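Tapirin (Caldicellulosiruptor kristjanssonii, PDB 6N2B) probably attaches this extremely thermophilic bacterium to cellulose, through a calcium-binding C-terminal domain built on a beta-helix. Local coordinates at residues Thr434-Ser438 with Val451-Ile457; Ala428-Gly432 with Glu465-Lys469; Arg478-Lys484 with Glu508-Leu514; Ser438-Lys442 with Thr537-Ser541; Asp459-Ile463 with Phe489-Leu495. All coordinates share one frame; numbering follows the deposited sequence.

Contact 1. Residues Thr434-Ser438 with Val451-Ile457. With CA (calcium ion), chain C.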
# COMPACT_ATOMS: atom_id res chain seq x y z
N THR A 434 -7.34 -16.13 27.09
CA THR A 434 -6.32 -17.16 27.26
C THR A 434 -5.59 -17.48 25.96
O THR A 434 -4.54 -18.14 26.01
CB THR A 434 -6.93 -18.44 27.90
OG1 THR A 434 -7.79 -19.11 26.97
CG2 THR A 434 -7.75 -18.09 29.15
N THR A 435 -6.09 -17.00 24.83
CA THR A 435 -5.39 -17.11 23.54
C THR A 435 -4.35 -16.02 23.34
O THR A 435 -3.35 -16.26 22.64
CB THR A 435 -6.41 -17.05 22.41
OG1 THR A 435 -7.32 -18.14 22.54
CG2 THR A 435 -5.72 -17.10 21.04
N LEU A 436 -4.54 -14.84 23.93
CA LEU A 436 -3.70 -13.68 23.66
C LEU A 436 -2.64 -13.48 24.74
O LEU A 436 -2.77 -13.95 25.88
CB LEU A 436 -4.54 -12.41 23.57
CG LEU A 436 -5.78 -12.37 22.68
CD1 LEU A 436 -6.45 -10.99 22.79
CD2 LEU A 436 -5.40 -12.67 21.25
N GLY A 437 -1.58 -12.79 24.36
CA GLY A 437 -0.67 -12.21 25.32
C GLY A 437 -0.54 -10.72 25.04
O GLY A 437 -0.89 -10.24 23.96
N SER A 438 -0.03 -9.99 26.02
CA SER A 438 0.21 -8.58 25.78
C SER A 438 1.30 -8.07 26.70
O SER A 438 1.62 -8.67 27.72
CB SER A 438 -1.08 -7.76 25.96
OG SER A 438 -1.63 -7.95 27.24
N VAL A 451 -0.80 -6.34 21.57
CA VAL A 451 -1.54 -7.58 21.79
C VAL A 451 -1.00 -8.64 20.83
O VAL A 451 -1.00 -8.44 19.61
CB VAL A 451 -3.05 -7.34 21.63
CG1 VAL A 451 -3.82 -8.66 21.69
CG2 VAL A 451 -3.52 -6.37 22.73
N TYR A 452 -0.53 -9.75 21.38
CA TYR A 452 -0.03 -10.86 20.58
C TYR A 452 -1.09 -11.95 20.49
O TYR A 452 -1.65 -12.36 21.52
CB TYR A 452 1.25 -11.44 21.17
CG TYR A 452 2.39 -10.45 21.22
CD1 TYR A 452 3.20 -10.24 20.12
CD2 TYR A 452 2.64 -9.71 22.38
CE1 TYR A 452 4.25 -9.33 20.17
CE2 TYR A 452 3.69 -8.79 22.44
CZ TYR A 452 4.49 -8.61 21.33
OH TYR A 452 5.53 -7.72 21.37
N GLY A 453 -1.37 -12.42 19.28
CA GLY A 453 -2.32 -13.49 19.08
C GLY A 453 -1.78 -14.55 18.14
O GLY A 453 -1.76 -14.35 16.93
N GLU A 454 -1.35 -15.69 18.70
CA GLU A 454 -0.72 -16.75 17.91
C GLU A 454 -1.70 -17.39 16.92
O GLU A 454 -1.29 -17.85 15.85
CB GLU A 454 -0.12 -17.80 18.85
CG GLU A 454 0.22 -19.15 18.21
CD GLU A 454 1.53 -19.15 17.45
OE1 GLU A 454 2.34 -18.22 17.63
OE2 GLU A 454 1.76 -20.09 16.65
N SER A 455 -3.00 -17.40 17.24
CA SER A 455 -4.03 -17.97 16.38
C SER A 455 -5.02 -16.93 15.88
O SER A 455 -6.16 -17.27 15.56
CB SER A 455 -4.79 -19.07 17.12
OG SER A 455 -3.94 -19.82 17.97
N GLY A 456 -4.64 -15.66 15.85
CA GLY A 456 -5.55 -14.59 15.49
C GLY A 456 -5.99 -13.76 16.69
O GLY A 456 -5.66 -14.04 17.84
N ILE A 457 -6.75 -12.71 16.39
CA ILE A 457 -7.32 -11.82 17.40
C ILE A 457 -8.76 -11.52 16.99
O ILE A 457 -9.05 -11.39 15.80
CB ILE A 457 -6.51 -10.52 17.52
CG1 ILE A 457 -5.02 -10.83 17.72
CG2 ILE A 457 -7.06 -9.63 18.65
CD1 ILE A 457 -4.13 -9.62 17.69
CA CA C . -3.88 -13.25 28.20
O HOH W 1 -1.24 -15.66 21.24
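Leu436 and Val451 lie diagonally from each other on the same face of an antiparallel beta hairpin, strands 436-441 and 448-453, and their side chains cross obliquely, with CD1 of Leu436 3.7 Å from CG1 of Val451. The leucine divides its methyls between two partners. With its CG anti to the carbonyl carbon (chi1 -49°), they spread to Val451 and to Ile457, CD2 lying 4.0 Å from CG1 of Ile457 once the type I turn from Gly453 to Gly456 has brought the chain round. Ser438 shares this face but offers Val451 little more than its CB, because OG bonds to Lys469 and Glu465 of helix 459-470. Tyr452 occupies the other face, where Gly437 opposite it has no side chain; the ring turns an edge to O of Gly437 and CA of Ser438, and its hydroxyl bonds to Ser541. Gly437 and Tyr452 form the hydrogen-bonded pair that fixes the register, Gly437 N to Tyr452 O at 2.9 Å and Tyr452 N to Gly437 O at 2.7 Å. Nearer the turn a water bridges Glu454 N and Thr435 O. Leu436, on the same hairpin, gives its O to the calcium ion at 2.7 Å.

Contact 2. Residues Ala428-Gly432 with Glu465-Lys469. With CA (calcium ion), chain C.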
# COMPACT_ATOMS: atom_id res chain seq x y z
N ALA A 428 1.37 -15.94 25.05
CA ALA A 428 0.03 -15.88 25.61
C ALA A 428 0.14 -16.07 27.11
O ALA A 428 0.97 -16.86 27.57
CB ALA A 428 -0.89 -16.95 25.00
N ASP A 429 -0.65 -15.26 27.89
CA ASP A 429 -0.82 -15.35 29.35
C ASP A 429 -2.24 -15.82 29.68
O ASP A 429 -3.15 -15.61 28.88
CB ASP A 429 -0.53 -14.03 30.09
CG ASP A 429 -0.70 -12.74 29.22
OD1 ASP A 429 -1.83 -12.22 29.10
OD2 ASP A 429 0.32 -12.21 28.72
N PRO A 430 -2.47 -16.48 30.84
CA PRO A 430 -3.86 -16.80 31.21
C PRO A 430 -4.62 -15.62 31.77
O PRO A 430 -5.86 -15.70 31.83
CB PRO A 430 -3.70 -17.91 32.28
CG PRO A 430 -2.27 -18.33 32.22
CD PRO A 430 -1.51 -17.12 31.76
N VAL A 431 -3.94 -14.54 32.17
CA VAL A 431 -4.63 -13.29 32.47
C VAL A 431 -5.40 -12.80 31.24
O VAL A 431 -4.84 -12.69 30.15
CB VAL A 431 -3.62 -12.22 32.92
CG1 VAL A 431 -4.34 -11.04 33.53
CG2 VAL A 431 -2.61 -12.82 33.89
N GLY A 432 -6.67 -12.48 31.42
CA GLY A 432 -7.39 -11.99 30.25
C GLY A 432 -7.71 -13.13 29.29
O GLY A 432 -7.86 -14.29 29.69
N GLU A 465 -8.67 -9.11 27.08
CA GLU A 465 -7.25 -8.97 27.34
C GLU A 465 -6.90 -7.55 27.78
O GLU A 465 -6.21 -7.36 28.79
CB GLU A 465 -6.44 -9.35 26.10
CG GLU A 465 -4.94 -9.24 26.31
CD GLU A 465 -4.39 -10.48 26.99
OE1 GLU A 465 -5.19 -11.44 27.13
OE2 GLU A 465 -3.19 -10.50 27.36
N VAL A 466 -7.36 -6.54 27.05
CA VAL A 466 -6.97 -5.16 27.36
C VAL A 466 -7.41 -4.79 28.78
O VAL A 466 -6.61 -4.29 29.58
CB VAL A 466 -7.53 -4.18 26.31
CG1 VAL A 466 -7.44 -2.76 26.80
CG2 VAL A 466 -6.78 -4.32 24.98
N ASN A 467 -8.68 -5.04 29.12
CA ASN A 467 -9.18 -4.69 30.45
C ASN A 467 -8.41 -5.39 31.56
O ASN A 467 -8.24 -4.83 32.65
CB ASN A 467 -10.66 -5.06 30.59
CG ASN A 467 -11.57 -4.01 30.06
OD1 ASN A 467 -11.70 -2.92 30.65
ND2 ASN A 467 -12.24 -4.33 28.95
N SER A 468 -8.01 -6.63 31.34
CA SER A 468 -7.29 -7.34 32.38
C SER A 468 -5.97 -6.64 32.70
O SER A 468 -5.56 -6.57 33.86
CB SER A 468 -7.05 -8.78 31.96
OG SER A 468 -6.10 -8.81 30.91
N LYS A 469 -5.28 -6.13 31.67
CA LYS A 469 -3.96 -5.56 31.89
C LYS A 469 -4.04 -4.13 32.39
O LYS A 469 -3.20 -3.70 33.19
CB LYS A 469 -3.11 -5.61 30.62
CG LYS A 469 -2.82 -7.04 30.11
CD LYS A 469 -2.11 -7.88 31.15
CE LYS A 469 -1.51 -9.13 30.59
NZ LYS A 469 -0.42 -8.93 29.59
CA CA C . -3.88 -13.25 28.20
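Asp429 and Glu465 meet at a calcium ion, and the tightest grip in this contact between a loop and helix 459-470 is at that ion. The loop supplies three oxygens: Asp429 O at 2.6 Å from the calcium, Asp429 OD1 at 2.5 Å and Val431 O at 2.2 Å. From the helix comes Glu465 OE1, also 2.5 Å from the metal. The two carboxylates approach obliquely yet lie nearly coplanar, their planes 27° apart; the details of the Asp429 side chain are those of one of two modelled conformers. Glu465 starts with CG anti to its backbone N (chi1 -179°) and then bends at chi2, which turns the carboxylate back to the ion. Its second oxygen, OE2, bonds to Ser438 on strand 436-441. Gly432 also lies close to the helix, its CA 3.5 Å from Ser468 OG.

Away from the metal the grip slackens. Lys469 comes from the direction opposite to Asp429, and its NZ forms a salt bridge with OD2 at 3.5 Å, weak as a hydrogen bond; the lysine has a firmer partner in Ser438. Toward solvent, Val431 lays CG1 beside Ser468, 3.9 Å from OG, while Ser468 OG itself turns back to bond with Glu465 O. Ala433 O and Leu436 O complete the coordination. The result is a calcium site in which main-chain carbonyls between Asp429 and Leu436 are joined by two acidic side chains, one of them delivered by a helix.

Contact 3. Residues Arg478-Lys484 with Glu508-Leu514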
# COMPACT_ATOMS: atom_id res chain seq x y z
N ARG A 478 -3.48 3.49 22.49
CA ARG A 478 -2.70 3.15 21.31
C ARG A 478 -2.55 1.64 21.26
O ARG A 478 -2.05 1.02 22.21
CB ARG A 478 -1.33 3.83 21.36
CG ARG A 478 -1.39 5.34 21.38
CD ARG A 478 -1.47 5.85 19.97
NE ARG A 478 -2.01 7.20 19.89
CZ ARG A 478 -1.28 8.30 20.03
NH1 ARG A 478 0.02 8.22 20.26
NH2 ARG A 478 -1.87 9.48 19.96
N LEU A 479 -2.97 1.05 20.14
CA LEU A 479 -3.07 -0.39 19.98
C LEU A 479 -2.09 -0.87 18.91
O LEU A 479 -2.10 -0.38 17.78
CB LEU A 479 -4.49 -0.76 19.61
CG LEU A 479 -5.24 -1.88 20.31
CD1 LEU A 479 -6.33 -2.38 19.38
CD2 LEU A 479 -4.29 -2.99 20.70
N TYR A 480 -1.26 -1.84 19.27
CA TYR A 480 -0.35 -2.50 18.35
C TYR A 480 -0.73 -3.98 18.31
O TYR A 480 -0.57 -4.69 19.31
CB TYR A 480 1.11 -2.29 18.78
CG TYR A 480 1.42 -0.85 18.83
CD1 TYR A 480 1.09 -0.09 19.95
CD2 TYR A 480 2.00 -0.20 17.73
CE1 TYR A 480 1.34 1.27 19.98
CE2 TYR A 480 2.25 1.15 17.75
CZ TYR A 480 1.92 1.88 18.87
OH TYR A 480 2.17 3.23 18.90
N LEU A 481 -1.29 -4.42 17.19
CA LEU A 481 -1.78 -5.78 17.05
C LEU A 481 -0.73 -6.59 16.30
O LEU A 481 -0.32 -6.19 15.20
CB LEU A 481 -3.11 -5.84 16.29
CG LEU A 481 -4.25 -4.88 16.67
CD1 LEU A 481 -5.40 -4.94 15.67
CD2 LEU A 481 -4.75 -5.19 18.06
N ALA A 482 -0.32 -7.72 16.87
CA ALA A 482 0.61 -8.62 16.21
C ALA A 482 0.00 -10.02 16.19
O ALA A 482 -0.25 -10.61 17.25
CB ALA A 482 1.98 -8.61 16.89
N SER A 483 -0.24 -10.55 14.99
CA SER A 483 -0.96 -11.81 14.87
C SER A 483 -0.37 -12.71 13.80
O SER A 483 0.15 -12.26 12.78
CB SER A 483 -2.44 -11.56 14.57
OG SER A 483 -3.09 -12.79 14.28
N LYS A 484 -0.48 -14.01 14.05
CA LYS A 484 -0.07 -15.06 13.12
C LYS A 484 -1.26 -15.65 12.38
O LYS A 484 -1.10 -16.55 11.54
CB LYS A 484 0.69 -16.15 13.89
CG LYS A 484 1.86 -16.79 13.16
CD LYS A 484 2.72 -17.60 14.15
CE LYS A 484 3.39 -18.81 13.48
NZ LYS A 484 3.94 -19.79 14.48
N GLU A 508 -5.37 3.48 16.50
CA GLU A 508 -4.17 4.31 16.45
C GLU A 508 -2.99 3.47 16.92
O GLU A 508 -2.93 3.09 18.10
CB GLU A 508 -4.33 5.55 17.32
CG GLU A 508 -5.57 6.39 17.02
CD GLU A 508 -5.41 7.86 17.47
OE1 GLU A 508 -4.27 8.28 17.71
OE2 GLU A 508 -6.43 8.58 17.59
N GLY A 509 -2.05 3.18 16.01
CA GLY A 509 -0.91 2.32 16.32
C GLY A 509 -0.41 1.62 15.08
O GLY A 509 0.07 2.29 14.16
N ALA A 510 -0.49 0.29 15.00
CA ALA A 510 0.02 -0.43 13.84
C ALA A 510 -0.37 -1.90 13.96
O ALA A 510 -0.71 -2.38 15.03
CB ALA A 510 1.54 -0.30 13.68
N ILE A 511 -0.30 -2.61 12.83
CA ILE A 511 -0.71 -4.00 12.73
C ILE A 511 0.43 -4.78 12.07
O ILE A 511 0.84 -4.47 10.95
CB ILE A 511 -2.01 -4.16 11.93
CG1 ILE A 511 -3.10 -3.26 12.54
CG2 ILE A 511 -2.47 -5.60 11.92
CD1 ILE A 511 -4.36 -3.14 11.70
N ILE A 512 0.94 -5.79 12.77
CA ILE A 512 1.97 -6.67 12.26
C ILE A 512 1.37 -8.06 12.11
O ILE A 512 0.85 -8.63 13.08
CB ILE A 512 3.19 -6.73 13.18
CG1 ILE A 512 3.95 -5.40 13.17
CG2 ILE A 512 4.05 -7.93 12.81
CD1 ILE A 512 4.57 -5.05 14.51
N THR A 513 1.43 -8.61 10.92
CA THR A 513 0.82 -9.90 10.65
C THR A 513 1.90 -10.83 10.15
O THR A 513 2.75 -10.43 9.34
CB THR A 513 -0.32 -9.77 9.64
OG1 THR A 513 0.23 -9.60 8.33
CG2 THR A 513 -1.20 -8.56 9.98
N LEU A 514 1.89 -12.06 10.64
CA LEU A 514 3.00 -12.97 10.42
C LEU A 514 2.62 -14.23 9.68
O LEU A 514 3.51 -14.98 9.27
CB LEU A 514 3.63 -13.35 11.77
CG LEU A 514 4.09 -12.12 12.56
CD1 LEU A 514 4.16 -12.39 14.04
CD2 LEU A 514 5.44 -11.68 12.06
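In the parallel stacking that defines a beta-helix, strand 478-483 lies beside strand 510-513, and Leu481 pairs with Ile511, Ala482 with Ile512. The strand directions differ by only 8°. Hydrogen bonds alternate between the strands as parallel pairing requires: Leu481 N reaches Ala510 O at 3.0 Å, Ile512 N reaches Leu481 O at 2.8 Å, and Ser483 N reaches Ile512 O at 2.9 Å, all three nearly along the C=O axis.

Paired side chains lie on the same face. Leu481 CD1 sits 4.2 Å from Ile511 CG1 on one face, toward Ile487 of the next sheet; on the other, Tyr480 and Ala482 lie beside Ala510 and Ile512, on the face covered by helix 536-546. The Tyr480 ring, its CG anti to the carbonyl carbon (chi1 -59°), swings back over the corner at Gly509, whose CA packs on a ring face as a CH-pi contact, 4.0 Å from the centroid and offset toward the rim. The tyrosine hydroxyl bonds onward to Lys532 O.

At the start of the strand Arg478 bends at chi2 and crosses Glu508, the guanidinium and carboxylate planes 16° apart; NE and OE1 form a salt bridge of 3.3 Å whose hydrogen bond is weak. With alanine in place of Arg478, the Glu508 carboxylate is likely to lose this positive partner and be less restrained. With strand 448-453 on its other side, strand 478-483 thus belongs to a run of stacked parallel strands, the wall of a beta-helix.

Contact 4. Residues Ser438-Lys442 with Thr537-Ser541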
# COMPACT_ATOMS: atom_id res chain seq x y z
N SER A 438 -0.03 -9.99 26.02
CA SER A 438 0.21 -8.58 25.78
C SER A 438 1.30 -8.07 26.70
O SER A 438 1.62 -8.67 27.72
CB SER A 438 -1.08 -7.76 25.96
OG SER A 438 -1.63 -7.95 27.24
N VAL A 439 1.88 -6.94 26.28
CA VAL A 439 2.74 -6.08 27.08
C VAL A 439 2.20 -4.66 26.96
O VAL A 439 1.80 -4.25 25.86
CB VAL A 439 4.19 -6.16 26.59
CG1 VAL A 439 5.04 -5.03 27.19
CG2 VAL A 439 4.76 -7.54 26.88
N TYR A 440 2.18 -3.92 28.06
CA TYR A 440 1.63 -2.57 28.05
C TYR A 440 2.59 -1.57 28.67
O TYR A 440 3.58 -1.94 29.30
CB TYR A 440 0.27 -2.51 28.75
CG TYR A 440 0.29 -2.70 30.25
CD1 TYR A 440 0.24 -3.98 30.81
CD2 TYR A 440 0.31 -1.61 31.11
CE1 TYR A 440 0.25 -4.16 32.18
CE2 TYR A 440 0.31 -1.78 32.49
CZ TYR A 440 0.27 -3.06 33.02
OH TYR A 440 0.27 -3.23 34.39
N ASP A 441 2.28 -0.29 28.48
CA ASP A 441 3.10 0.83 28.96
C ASP A 441 2.16 1.95 29.39
O ASP A 441 1.53 2.60 28.55
CB ASP A 441 4.05 1.31 27.87
CG ASP A 441 4.92 2.50 28.29
OD1 ASP A 441 4.74 3.06 29.40
OD2 ASP A 441 5.80 2.87 27.47
N LYS A 442 2.06 2.18 30.70
CA LYS A 442 1.25 3.28 31.21
C LYS A 442 2.05 4.55 31.42
O LYS A 442 1.47 5.58 31.77
CB LYS A 442 0.54 2.89 32.51
CG LYS A 442 -0.64 1.98 32.32
CD LYS A 442 -1.46 1.81 33.60
CE LYS A 442 -2.77 1.04 33.35
NZ LYS A 442 -3.68 0.96 34.52
N THR A 537 9.11 0.73 25.26
CA THR A 537 8.59 -0.46 25.91
C THR A 537 7.92 -1.37 24.91
O THR A 537 8.13 -2.59 24.92
CB THR A 537 7.60 -0.07 27.01
OG1 THR A 537 8.22 0.85 27.91
CG2 THR A 537 7.14 -1.27 27.77
N ILE A 538 7.11 -0.79 24.02
CA ILE A 538 6.41 -1.59 23.03
C ILE A 538 7.38 -2.10 21.97
O ILE A 538 7.30 -3.26 21.56
CB ILE A 538 5.24 -0.79 22.44
CG1 ILE A 538 4.24 -0.44 23.55
CG2 ILE A 538 4.53 -1.56 21.35
CD1 ILE A 538 3.62 -1.65 24.20
N GLU A 539 8.32 -1.26 21.52
CA GLU A 539 9.31 -1.72 20.56
C GLU A 539 10.15 -2.85 21.14
O GLU A 539 10.39 -3.87 20.48
CB GLU A 539 10.23 -0.59 20.12
CG GLU A 539 9.64 0.41 19.17
CD GLU A 539 10.69 1.37 18.59
OE1 GLU A 539 11.91 1.12 18.79
OE2 GLU A 539 10.29 2.38 17.94
N SER A 540 10.62 -2.67 22.38
CA SER A 540 11.40 -3.71 23.04
C SER A 540 10.62 -5.02 23.11
O SER A 540 11.18 -6.10 22.88
CB SER A 540 11.82 -3.25 24.43
OG SER A 540 12.61 -4.23 25.09
N SER A 541 9.32 -4.94 23.40
CA SER A 541 8.51 -6.16 23.43
C SER A 541 8.45 -6.82 22.05
O SER A 541 8.59 -8.04 21.94
CB SER A 541 7.11 -5.83 23.94
OG SER A 541 6.31 -6.98 23.82
O HOH W 2 5.81 2.32 24.54
O HOH W 3 8.56 3.09 26.83
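Thr537, in the first turn of helix 536-546, meets Asp441 on the edge strand 436-441. The helix runs almost antiparallel to the strand, the two axes 8.3 Å apart at an angle of 159°. Thr537 CB rests against the aspartate, 3.5 Å from OD2, while CG2 lies alongside Asp441 CB and near Tyr440 O, with Val439 CG1 4.3 Å from the same methyl. Its backbone N gives a hydrogen bond to a water at 2.9 Å, and that water donates to Asp441 OD2 at 2.8 Å.

Ile538 follows with a longer reach. Its CD1 comes 3.6 Å from Val439 O, and its side chain also packs on Glu448 and Val450 of the neighbouring strand. A second water donates to Asp441 OD2 and takes a weak bond from Ile538 N.

One turn on, Ser541 returns to the strand. Its OG stands anti to the backbone N (chi1 174°) and bonds to Tyr452 OH; Val439 brings CG2 to 3.5 Å from that OG and sets CG1 beside Ser541 CB. A glycine in place of Val439, lacking both methyls, is likely to leave Ser541 and Thr537 CG2 without their neighbour on the strand.

Asp441 OD1, meanwhile, accepts from Ser443 N and Ala444 N, which holds the carboxylate so that OD2 faces the helix. A negative group linked through one water to Thr537 N, and more weakly through a second to Ile538 N, is likely to be stabilised by the positive end of the helix dipole, giving this mixed seam a polar, hydrated end.

Contact 5. Residues Asp459-Ile463 with Phe489-Leu495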
# COMPACT_ATOMS: atom_id res chain seq x y z
N ASP A 459 -12.58 -9.34 18.60
CA ASP A 459 -12.93 -8.21 19.44
C ASP A 459 -13.32 -8.64 20.85
O ASP A 459 -13.04 -7.93 21.83
CB ASP A 459 -14.03 -7.37 18.79
CG ASP A 459 -15.16 -8.21 18.22
OD1 ASP A 459 -15.18 -9.44 18.37
OD2 ASP A 459 -16.02 -7.60 17.57
N SER A 460 -13.96 -9.80 20.99
CA SER A 460 -14.25 -10.34 22.32
C SER A 460 -12.96 -10.57 23.11
O SER A 460 -12.82 -10.11 24.25
CB SER A 460 -15.08 -11.63 22.18
OG SER A 460 -15.33 -12.26 23.43
N GLU A 461 -11.99 -11.25 22.50
CA GLU A 461 -10.72 -11.49 23.16
C GLU A 461 -10.01 -10.18 23.51
O GLU A 461 -9.45 -10.05 24.60
CB GLU A 461 -9.84 -12.34 22.26
CG GLU A 461 -10.42 -13.70 22.05
CD GLU A 461 -9.71 -14.44 20.96
OE1 GLU A 461 -9.06 -13.75 20.13
OE2 GLU A 461 -9.80 -15.69 20.95
N LEU A 462 -10.06 -9.21 22.60
CA LEU A 462 -9.39 -7.93 22.79
C LEU A 462 -9.95 -7.17 23.99
O LEU A 462 -9.19 -6.60 24.79
CB LEU A 462 -9.52 -7.11 21.52
CG LEU A 462 -8.63 -5.94 21.21
CD1 LEU A 462 -7.17 -6.34 21.31
CD2 LEU A 462 -8.97 -5.46 19.81
N ILE A 463 -11.28 -7.12 24.12
CA ILE A 463 -11.90 -6.48 25.28
C ILE A 463 -11.46 -7.18 26.57
O ILE A 463 -11.10 -6.53 27.56
CB ILE A 463 -13.43 -6.47 25.13
CG1 ILE A 463 -13.86 -5.61 23.95
CG2 ILE A 463 -14.10 -5.98 26.39
CD1 ILE A 463 -15.22 -5.98 23.44
N PHE A 489 -13.27 -8.69 13.61
CA PHE A 489 -14.11 -7.89 14.48
C PHE A 489 -15.55 -8.22 14.12
O PHE A 489 -16.13 -7.65 13.19
CB PHE A 489 -13.77 -6.43 14.32
CG PHE A 489 -12.36 -6.08 14.73
CD1 PHE A 489 -11.81 -6.62 15.89
CD2 PHE A 489 -11.57 -5.24 13.96
CE1 PHE A 489 -10.51 -6.31 16.28
CE2 PHE A 489 -10.28 -4.91 14.34
CZ PHE A 489 -9.75 -5.44 15.50
N SER A 490 -16.13 -9.17 14.86
CA SER A 490 -17.47 -9.69 14.59
C SER A 490 -18.58 -8.76 15.05
O SER A 490 -19.71 -8.87 14.57
CB SER A 490 -17.67 -11.04 15.28
OG SER A 490 -17.37 -12.10 14.39
N ASN A 491 -18.27 -7.87 15.97
CA ASN A 491 -19.20 -6.99 16.63
C ASN A 491 -18.47 -5.70 16.98
O ASN A 491 -18.39 -5.32 18.16
CB ASN A 491 -19.77 -7.68 17.86
CG ASN A 491 -21.20 -7.30 18.12
OD1 ASN A 491 -21.81 -6.57 17.33
ND2 ASN A 491 -21.76 -7.77 19.23
N PRO A 492 -17.92 -4.99 15.99
CA PRO A 492 -17.02 -3.87 16.31
C PRO A 492 -17.60 -2.80 17.23
O PRO A 492 -16.83 -2.13 17.92
CB PRO A 492 -16.68 -3.29 14.93
CG PRO A 492 -17.71 -3.84 14.00
CD PRO A 492 -18.08 -5.18 14.54
N THR A 493 -18.93 -2.60 17.28
CA THR A 493 -19.47 -1.54 18.14
C THR A 493 -19.24 -1.82 19.63
O THR A 493 -19.31 -0.90 20.46
CB THR A 493 -20.96 -1.30 17.83
OG1 THR A 493 -21.75 -2.45 18.14
CG2 THR A 493 -21.14 -1.00 16.36
N SER A 494 -18.90 -3.07 19.98
CA SER A 494 -18.46 -3.44 21.32
C SER A 494 -17.09 -2.89 21.70
O SER A 494 -16.75 -2.90 22.89
CB SER A 494 -18.41 -4.95 21.41
OG SER A 494 -17.34 -5.41 20.61
N LEU A 495 -16.26 -2.47 20.74
CA LEU A 495 -14.94 -1.92 21.08
C LEU A 495 -15.05 -0.41 21.32
O LEU A 495 -15.79 0.28 20.61
CB LEU A 495 -13.94 -2.17 19.96
CG LEU A 495 -13.74 -3.62 19.53
CD1 LEU A 495 -12.91 -3.68 18.27
CD2 LEU A 495 -13.05 -4.40 20.62
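The Phe489 ring turns an edge to the backbone N of Asp459, which lies in the ring plane 3.9 Å from CD1, while one face carries Leu495 CD1, set off toward the rim. Asp459 CB and Leu462 CD2 come to the ring at a slant, the latter 3.9 Å from CE1. Elsewhere the phenylalanine packs on Leu505, Ile507 and Ile522, so the ring links the start of helix 459-470 to strands 504-508 and 520-522.

The second flat group is the Asp459 carboxylate. Chi1 of 45° places CG between the backbone N and the carbonyl carbon, and from there the group leans over the loop. OD2 receives Asn491 N on its syn lone pair at 2.8 Å, with an N-H...O angle of 149°; OD1 turns back to Ser460 N in a weak bond.

Beyond the acid, Leu495 CD2 touches both Asp459 CB and Ile463 CG1, 3.6 Å from each. Ile463 CD1 touches Ser494, whose N bonds to Asn491 O and closes the 3-10 turn; Ser494 OG reinforces it from the opposite face of that carbonyl plane. The loop is held twice over, by its own carbonyl and by the helix. Because Asp459 presents a carboxylate to a loop N-H at one end of a leucine, isoleucine and phenylalanine cluster, a directional polar bond probably sets the loop's position, while the apolar groups supply most of the remaining contact.

From the N terminus, the loop 428-432 opens contact 2, and strand 436-441 then starts contacts 1 and 4, which share Ser438. Contact 1 closes first, as a hairpin nested inside the loop that contact 2 completes at 465-469. Before that closure, helix 459-470 has opened contact 5, so contacts 2 and 5 cross on a single helix. Contact 3 begins at 478, crosses contact 5, which ends in the loop 489-495, and closes at 508-514. Contact 4 closes last, at 537-541; it crosses contact 2 and encloses contacts 3 and 5. Together they join the calcium loop, the hairpin, two helices and the parallel strands at one end of the beta-helix.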